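Local coordinates for protein MHP1 (Microbacterium liquefaciens, PDB 2JLN) that mediates the sodium-dependent binding and uptake of 5-aryl-substituted hydantoins, as a membrane transporter of the nucleobase-cation-symport-1 family, at residues Q121-T133 against L142-V154. Residues are numbered along the deposited sequence; the frame is centred on the assembly and turned at random.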
ATOM      1  N   GLN A 121       9.486   9.175  -3.055  1.00 59.24           N
ATOM      2  CA  GLN A 121      10.339   8.461  -2.112  1.00 56.40           C
ATOM      3  C   GLN A 121      11.724   8.161  -2.683  1.00 57.57           C
ATOM      4  O   GLN A 121      12.696   8.029  -1.929  1.00 57.05           O
ATOM      5  CB  GLN A 121       9.660   7.178  -1.662  1.00 53.89           C
ATOM      6  CG  GLN A 121       8.261   7.425  -1.184  1.00 56.05           C
ATOM      7  CD  GLN A 121       8.070   7.129   0.276  1.00 55.25           C
ATOM      8  OE1 GLN A 121       7.039   6.595   0.656  1.00 61.27           O
ATOM      9  NE2 GLN A 121       9.050   7.468   1.107  1.00 56.14           N
ATOM     10  N   THR A 122      11.823   8.051  -4.006  1.00 56.37           N
ATOM     11  CA  THR A 122      13.123   7.828  -4.617  1.00 57.55           C
ATOM     12  C   THR A 122      13.963   9.035  -4.282  1.00 58.93           C
ATOM     13  O   THR A 122      15.151   8.917  -4.002  1.00 61.61           O
ATOM     14  CB  THR A 122      13.055   7.591  -6.148  1.00 59.11           C
ATOM     15  OG1 THR A 122      12.629   6.247  -6.403  1.00 56.96           O
ATOM     16  CG2 THR A 122      14.436   7.773  -6.789  1.00 59.17           C
ATOM     17  N   TRP A 123      13.314  10.191  -4.274  1.00 58.07           N
ATOM     18  CA  TRP A 123      13.944  11.456  -3.895  1.00 61.56           C
ATOM     19  C   TRP A 123      14.500  11.490  -2.453  1.00 61.82           C
ATOM     20  O   TRP A 123      15.668  11.823  -2.253  1.00 61.12           O
ATOM     21  CB  TRP A 123      12.938  12.580  -4.129  1.00 63.28           C
ATOM     22  CG  TRP A 123      13.397  13.991  -3.892  1.00 66.62           C
ATOM     23  CD1 TRP A 123      14.349  14.688  -4.595  1.00 67.72           C
ATOM     24  CD2 TRP A 123      12.860  14.907  -2.927  1.00 69.44           C
ATOM     25  NE1 TRP A 123      14.453  15.969  -4.101  1.00 68.00           N
ATOM     26  CE2 TRP A 123      13.544  16.130  -3.085  1.00 68.86           C
ATOM     27  CE3 TRP A 123      11.858  14.815  -1.946  1.00 66.06           C
ATOM     28  CZ2 TRP A 123      13.262  17.245  -2.294  1.00 65.55           C
ATOM     29  CZ3 TRP A 123      11.573  15.927  -1.180  1.00 62.46           C
ATOM     30  CH2 TRP A 123      12.277  17.120  -1.351  1.00 61.25           C
ATOM     31  N   LEU A 124      13.680  11.148  -1.458  1.00 60.51           N
ATOM     32  CA  LEU A 124      14.144  11.136  -0.068  1.00 60.02           C
ATOM     33  C   LEU A 124      15.346  10.220   0.081  1.00 59.66           C
ATOM     34  O   LEU A 124      16.289  10.521   0.805  1.00 58.95           O
ATOM     35  CB  LEU A 124      13.052  10.665   0.899  1.00 58.44           C
ATOM     36  CG  LEU A 124      11.712  11.380   1.031  1.00 60.29           C
ATOM     37  CD1 LEU A 124      11.024  10.818   2.230  1.00 58.51           C
ATOM     38  CD2 LEU A 124      11.869  12.886   1.180  1.00 64.30           C
ATOM     39  N   GLY A 125      15.300   9.083  -0.593  1.00 57.65           N
ATOM     40  CA  GLY A 125      16.422   8.175  -0.568  1.00 57.48           C
ATOM     41  C   GLY A 125      17.676   8.841  -1.082  1.00 60.50           C
ATOM     42  O   GLY A 125      18.725   8.718  -0.462  1.00 64.55           O
ATOM     43  N   ALA A 126      17.564   9.549  -2.207  1.00 60.93           N
ATOM     44  CA  ALA A 126      18.691  10.286  -2.795  1.00 61.38           C
ATOM     45  C   ALA A 126      19.258  11.372  -1.866  1.00 64.53           C
ATOM     46  O   ALA A 126      20.483  11.511  -1.732  1.00 65.09           O
ATOM     47  CB  ALA A 126      18.283  10.894  -4.120  1.00 61.84           C
ATOM     48  N   LEU A 127      18.373  12.152  -1.243  1.00 64.17           N
ATOM     49  CA  LEU A 127      18.810  13.166  -0.285  1.00 64.17           C
ATOM     50  C   LEU A 127      19.680  12.489   0.747  1.00 66.67           C
ATOM     51  O   LEU A 127      20.724  13.016   1.112  1.00 72.60           O
ATOM     52  CB  LEU A 127      17.634  13.884   0.401  1.00 59.76           C
ATOM     53  CG  LEU A 127      16.939  15.000  -0.396  1.00 60.24           C
ATOM     54  CD1 LEU A 127      15.627  15.424   0.241  1.00 57.11           C
ATOM     55  CD2 LEU A 127      17.843  16.195  -0.600  1.00 57.27           C
ATOM     56  N   ALA A 128      19.269  11.306   1.195  1.00 63.36           N
ATOM     57  CA  ALA A 128      19.995  10.622   2.251  1.00 64.67           C
ATOM     58  C   ALA A 128      21.385  10.194   1.782  1.00 66.01           C
ATOM     59  O   ALA A 128      22.380  10.497   2.425  1.00 69.21           O
ATOM     60  CB  ALA A 128      19.193   9.434   2.797  1.00 57.62           C
ATOM     61  N   LEU A 129      21.465   9.497   0.661  1.00 64.68           N
ATOM     62  CA  LEU A 129      22.763   8.997   0.223  1.00 67.28           C
ATOM     63  C   LEU A 129      23.649  10.189  -0.051  1.00 69.59           C
ATOM     64  O   LEU A 129      24.853  10.145   0.213  1.00 71.29           O
ATOM     65  CB  LEU A 129      22.654   8.102  -1.023  1.00 64.60           C
ATOM     66  CG  LEU A 129      21.918   6.778  -0.818  1.00 59.44           C
ATOM     67  CD1 LEU A 129      21.080   6.409  -2.040  1.00 52.70           C
ATOM     68  CD2 LEU A 129      22.895   5.683  -0.425  1.00 53.55           C
ATOM     69  N   ASP A 130      23.042  11.260  -0.563  1.00 69.53           N
ATOM     70  CA  ASP A 130      23.781  12.473  -0.891  1.00 73.06           C
ATOM     71  C   ASP A 130      24.313  13.199   0.365  1.00 77.36           C
ATOM     72  O   ASP A 130      25.437  13.725   0.376  1.00 77.05           O
ATOM     73  CB  ASP A 130      22.932  13.418  -1.733  1.00 70.88           C
ATOM     74  CG  ASP A 130      23.778  14.433  -2.470  1.00 78.59           C
ATOM     75  OD1 ASP A 130      24.894  14.052  -2.906  1.00 81.12           O
ATOM     76  OD2 ASP A 130      23.342  15.596  -2.608  1.00 76.77           O
ATOM     77  N   GLU A 131      23.506  13.226   1.420  1.00 77.30           N
ATOM     78  CA  GLU A 131      23.975  13.733   2.700  1.00 77.45           C
ATOM     79  C   GLU A 131      25.105  12.863   3.240  1.00 75.85           C
ATOM     80  O   GLU A 131      26.081  13.381   3.762  1.00 80.66           O
ATOM     81  CB  GLU A 131      22.846  13.821   3.727  1.00 74.78           C
ATOM     82  CG  GLU A 131      23.217  14.676   4.940  1.00 82.67           C
ATOM     83  CD  GLU A 131      23.572  16.145   4.583  1.00 95.38           C
ATOM     84  OE1 GLU A 131      23.378  16.583   3.407  1.00 91.00           O
ATOM     85  OE2 GLU A 131      24.044  16.864   5.504  1.00 93.86           O
ATOM     86  N   ILE A 132      24.978  11.546   3.118  1.00 71.45           N
ATOM     87  CA  ILE A 132      26.044  10.660   3.561  1.00 71.96           C
ATOM     88  C   ILE A 132      27.355  10.899   2.811  1.00 76.69           C
ATOM     89  O   ILE A 132      28.419  10.931   3.433  1.00 76.60           O
ATOM     90  CB  ILE A 132      25.660   9.182   3.472  1.00 69.12           C
ATOM     91  CG1 ILE A 132      24.412   8.917   4.308  1.00 67.95           C
ATOM     92  CG2 ILE A 132      26.809   8.312   3.950  1.00 62.06           C
ATOM     93  CD1 ILE A 132      24.042   7.459   4.413  1.00 67.34           C
ATOM     94  N   THR A 133      27.307  11.077   1.490  1.00 75.15           N
ATOM     95  CA  THR A 133      28.568  11.261   0.770  1.00 76.22           C
ATOM     96  C   THR A 133      29.221  12.602   1.068  1.00 78.91           C
ATOM     97  O   THR A 133      30.425  12.655   1.302  1.00 82.26           O
ATOM     98  CB  THR A 133      28.510  11.001  -0.776  1.00 74.40           C
ATOM     99  OG1 THR A 133      27.764  12.036  -1.439  1.00 78.89           O
ATOM    100  CG2 THR A 133      27.940   9.621  -1.080  1.00 69.88           C
ATOM    101  N   LEU A 142      23.092  15.876  -6.414  1.00 75.58           N
ATOM    102  CA  LEU A 142      21.835  15.194  -6.141  1.00 72.05           C
ATOM    103  C   LEU A 142      21.234  14.457  -7.355  1.00 72.57           C
ATOM    104  O   LEU A 142      20.916  13.270  -7.253  1.00 72.60           O
ATOM    105  CB  LEU A 142      20.815  16.141  -5.525  1.00 67.91           C
ATOM    106  CG  LEU A 142      19.568  15.434  -5.026  1.00 66.75           C
ATOM    107  CD1 LEU A 142      19.842  14.762  -3.697  1.00 62.78           C
ATOM    108  CD2 LEU A 142      18.432  16.425  -4.918  1.00 66.87           C
ATOM    109  N   PRO A 143      21.065  15.142  -8.504  1.00 70.58           N
ATOM    110  CA  PRO A 143      20.472  14.443  -9.657  1.00 68.93           C
ATOM    111  C   PRO A 143      21.164  13.118  -9.998  1.00 73.13           C
ATOM    112  O   PRO A 143      20.478  12.152 -10.334  1.00 70.91           O
ATOM    113  CB  PRO A 143      20.637  15.440 -10.792  1.00 64.19           C
ATOM    114  CG  PRO A 143      20.586  16.755 -10.107  1.00 67.62           C
ATOM    115  CD  PRO A 143      21.299  16.565  -8.796  1.00 68.23           C
ATOM    116  N   LEU A 144      22.489  13.055  -9.901  1.00 73.45           N
ATOM    117  CA  LEU A 144      23.178  11.792 -10.125  1.00 71.04           C
ATOM    118  C   LEU A 144      22.733  10.751  -9.099  1.00 71.14           C
ATOM    119  O   LEU A 144      22.516   9.589  -9.461  1.00 71.84           O
ATOM    120  CB  LEU A 144      24.699  11.962 -10.079  1.00 75.32           C
ATOM    121  CG  LEU A 144      25.471  10.691  -9.692  1.00 76.66           C
ATOM    122  CD1 LEU A 144      26.008   9.972 -10.927  1.00 69.24           C
ATOM    123  CD2 LEU A 144      26.599  11.021  -8.700  1.00 78.11           C
ATOM    124  N   TRP A 145      22.602  11.170  -7.832  1.00 70.28           N
ATOM    125  CA  TRP A 145      22.209  10.278  -6.724  1.00 67.00           C
ATOM    126  C   TRP A 145      20.753   9.847  -6.763  1.00 66.20           C
ATOM    127  O   TRP A 145      20.411   8.803  -6.212  1.00 63.91           O
ATOM    128  CB  TRP A 145      22.452  10.931  -5.372  1.00 68.91           C
ATOM    129  CG  TRP A 145      23.742  10.573  -4.726  1.00 71.61           C
ATOM    130  CD1 TRP A 145      24.685  11.434  -4.224  1.00 68.64           C
ATOM    131  CD2 TRP A 145      24.232   9.255  -4.486  1.00 70.82           C
ATOM    132  NE1 TRP A 145      25.725  10.730  -3.689  1.00 67.04           N
ATOM    133  CE2 TRP A 145      25.480   9.388  -3.838  1.00 69.67           C
ATOM    134  CE3 TRP A 145      23.736   7.970  -4.751  1.00 69.06           C
ATOM    135  CZ2 TRP A 145      26.249   8.283  -3.455  1.00 69.03           C
ATOM    136  CZ3 TRP A 145      24.500   6.871  -4.369  1.00 67.01           C
ATOM    137  CH2 TRP A 145      25.744   7.037  -3.725  1.00 67.06           C
ATOM    138  N   ILE A 146      19.897  10.664  -7.383  1.00 64.55           N
ATOM    139  CA  ILE A 146      18.523  10.262  -7.670  1.00 60.74           C
ATOM    140  C   ILE A 146      18.540   9.010  -8.539  1.00 62.14           C
ATOM    141  O   ILE A 146      18.193   7.935  -8.071  1.00 63.01           O
ATOM    142  CB  ILE A 146      17.734  11.365  -8.375  1.00 57.56           C
ATOM    143  CG1 ILE A 146      17.256  12.378  -7.358  1.00 60.52           C
ATOM    144  CG2 ILE A 146      16.523  10.799  -9.069  1.00 54.69           C
ATOM    145  CD1 ILE A 146      16.044  13.113  -7.804  1.00 63.57           C
ATOM    146  N   VAL A 147      18.968   9.164  -9.792  1.00 65.52           N
ATOM    147  CA  VAL A 147      19.153   8.067 -10.749  1.00 60.86           C
ATOM    148  C   VAL A 147      19.830   6.821 -10.161  1.00 60.35           C
ATOM    149  O   VAL A 147      19.235   5.746 -10.163  1.00 61.20           O
ATOM    150  CB  VAL A 147      19.949   8.545 -11.991  1.00 62.27           C
ATOM    151  CG1 VAL A 147      20.337   7.367 -12.861  1.00 55.34           C
ATOM    152  CG2 VAL A 147      19.145   9.599 -12.789  1.00 52.44           C
ATOM    153  N   ILE A 148      21.059   6.935  -9.666  1.00 57.88           N
ATOM    154  CA  ILE A 148      21.673   5.780  -8.990  1.00 62.11           C
ATOM    155  C   ILE A 148      20.755   5.024  -7.998  1.00 60.27           C
ATOM    156  O   ILE A 148      20.825   3.802  -7.903  1.00 59.95           O
ATOM    157  CB  ILE A 148      23.027   6.126  -8.305  1.00 63.97           C
ATOM    158  CG1 ILE A 148      24.059   6.498  -9.375  1.00 65.54           C
ATOM    159  CG2 ILE A 148      23.521   4.949  -7.428  1.00 53.15           C
ATOM    160  CD1 ILE A 148      25.311   7.164  -8.845  1.00 69.37           C
ATOM    161  N   PHE A 149      19.906   5.739  -7.261  1.00 59.97           N
ATOM    162  CA  PHE A 149      18.966   5.095  -6.330  1.00 58.49           C
ATOM    163  C   PHE A 149      17.750   4.436  -7.032  1.00 61.61           C
ATOM    164  O   PHE A 149      17.432   3.257  -6.789  1.00 61.60           O
ATOM    165  CB  PHE A 149      18.487   6.080  -5.272  1.00 54.22           C
ATOM    166  CG  PHE A 149      17.817   5.427  -4.116  1.00 54.51           C
ATOM    167  CD1 PHE A 149      18.502   4.504  -3.340  1.00 54.03           C
ATOM    168  CD2 PHE A 149      16.506   5.736  -3.794  1.00 54.42           C
ATOM    169  CE1 PHE A 149      17.881   3.883  -2.252  1.00 55.85           C
ATOM    170  CE2 PHE A 149      15.880   5.127  -2.712  1.00 53.96           C
ATOM    171  CZ  PHE A 149      16.570   4.192  -1.937  1.00 54.40           C
ATOM    172  N   GLY A 150      17.064   5.195  -7.887  1.00 59.71           N
ATOM    173  CA  GLY A 150      16.037   4.624  -8.739  1.00 57.96           C
ATOM    174  C   GLY A 150      16.553   3.302  -9.272  1.00 59.33           C
ATOM    175  O   GLY A 150      15.852   2.285  -9.241  1.00 58.99           O
ATOM    176  N   ALA A 151      17.812   3.316  -9.707  1.00 57.08           N
ATOM    177  CA  ALA A 151      18.442   2.157 -10.295  1.00 52.01           C
ATOM    178  C   ALA A 151      18.624   1.033  -9.279  1.00 56.89           C
ATOM    179  O   ALA A 151      18.316  -0.126  -9.580  1.00 58.93           O
ATOM    180  CB  ALA A 151      19.749   2.540 -10.929  1.00 50.33           C
ATOM    181  N   ILE A 152      19.103   1.349  -8.075  1.00 55.99           N
ATOM    182  CA  ILE A 152      19.332   0.293  -7.069  1.00 60.51           C
ATOM    183  C   ILE A 152      18.039  -0.439  -6.687  1.00 59.52           C
ATOM    184  O   ILE A 152      18.021  -1.665  -6.520  1.00 56.07           O
ATOM    185  CB  ILE A 152      20.042   0.827  -5.801  1.00 61.67           C
ATOM    186  CG1 ILE A 152      21.533   1.020  -6.073  1.00 63.18           C
ATOM    187  CG2 ILE A 152      19.877  -0.128  -4.622  1.00 56.92           C
ATOM    188  CD1 ILE A 152      22.111   2.211  -5.322  1.00 64.68           C
ATOM    189  N   GLN A 153      16.959   0.329  -6.573  1.00 58.30           N
ATOM    190  CA  GLN A 153      15.647  -0.223  -6.274  1.00 58.29           C
ATOM    191  C   GLN A 153      15.154  -1.151  -7.379  1.00 56.97           C
ATOM    192  O   GLN A 153      14.646  -2.236  -7.106  1.00 57.20           O
ATOM    193  CB  GLN A 153      14.639   0.904  -6.056  1.00 56.42           C
ATOM    194  CG  GLN A 153      14.994   1.833  -4.926  1.00 56.44           C
ATOM    195  CD  GLN A 153      14.017   2.968  -4.809  1.00 56.33           C
ATOM    196  OE1 GLN A 153      12.995   2.842  -4.146  1.00 54.74           O
ATOM    197  NE2 GLN A 153      14.316   4.088  -5.465  1.00 57.14           N
ATOM    198  N   VAL A 154      15.286  -0.710  -8.625  1.00 55.45           N
ATOM    199  CA  VAL A 154      14.901  -1.527  -9.765  1.00 54.76           C
ATOM    200  C   VAL A 154      15.582  -2.902  -9.729  1.00 57.40           C
ATOM    201  O   VAL A 154      14.934  -3.934  -9.956  1.00 55.07           O
ATOM    202  CB  VAL A 154      15.249  -0.822 -11.073  1.00 48.36           C
ATOM    203  CG1 VAL A 154      15.265  -1.791 -12.208  1.00 43.43           C
ATOM    204  CG2 VAL A 154      14.260   0.281 -11.325  1.00 50.63           C
TER
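A126 and I146 meet where two consecutive transmembrane helices, 104-137 and 142-157, pack across each other by knobs-into-holes. The segment axes pass 8.3 Å apart, with 119° between their directions, so the pair splays well away from antiparallel. The middle is tight: the methyl CB of A126 lies 3.6 Å from CA of I146, bringing the two backbones together. Next to it F149 fills the hole between T122, G125, A126 and L129. With CG anti to the backbone N (chi1 -166°), its ring reaches across to G125, whose CA makes an off-centre CH-pi contact 4.2 Å from the ring centroid, while CD1 of L129 approaches obliquely.

W145 sits in the next hole. CB of L129 stands over one face of its six-membered ring, and CG2 of T133 comes in at the edge, near the ring plane. NE1 gives only a weak hydrogen bond to OG1 of T133. With an alanine here, CB of L129 would probably lose the ring it lies against and OG1 of T133 its indole donor. L142 plugs the hole made by W123, A126, L127 and D130. The loose side is at L127, on the surface, whose CD2 just grazes CD1 of L142 at 4.0 Å; the W123 indole also stacks with W353.

Near the substrate-site residue Q121, the contact becomes polar. OE1 of Q153 accepts a hydrogen bond from ND2 of N314 in helix 314-329. T122 OG1 is also hydrogen-bonded to O of F118, and it accepts a hydrogen bond from NE2 of Q153 at 2.9 Å, lying 17° out of the Q153 amide plane.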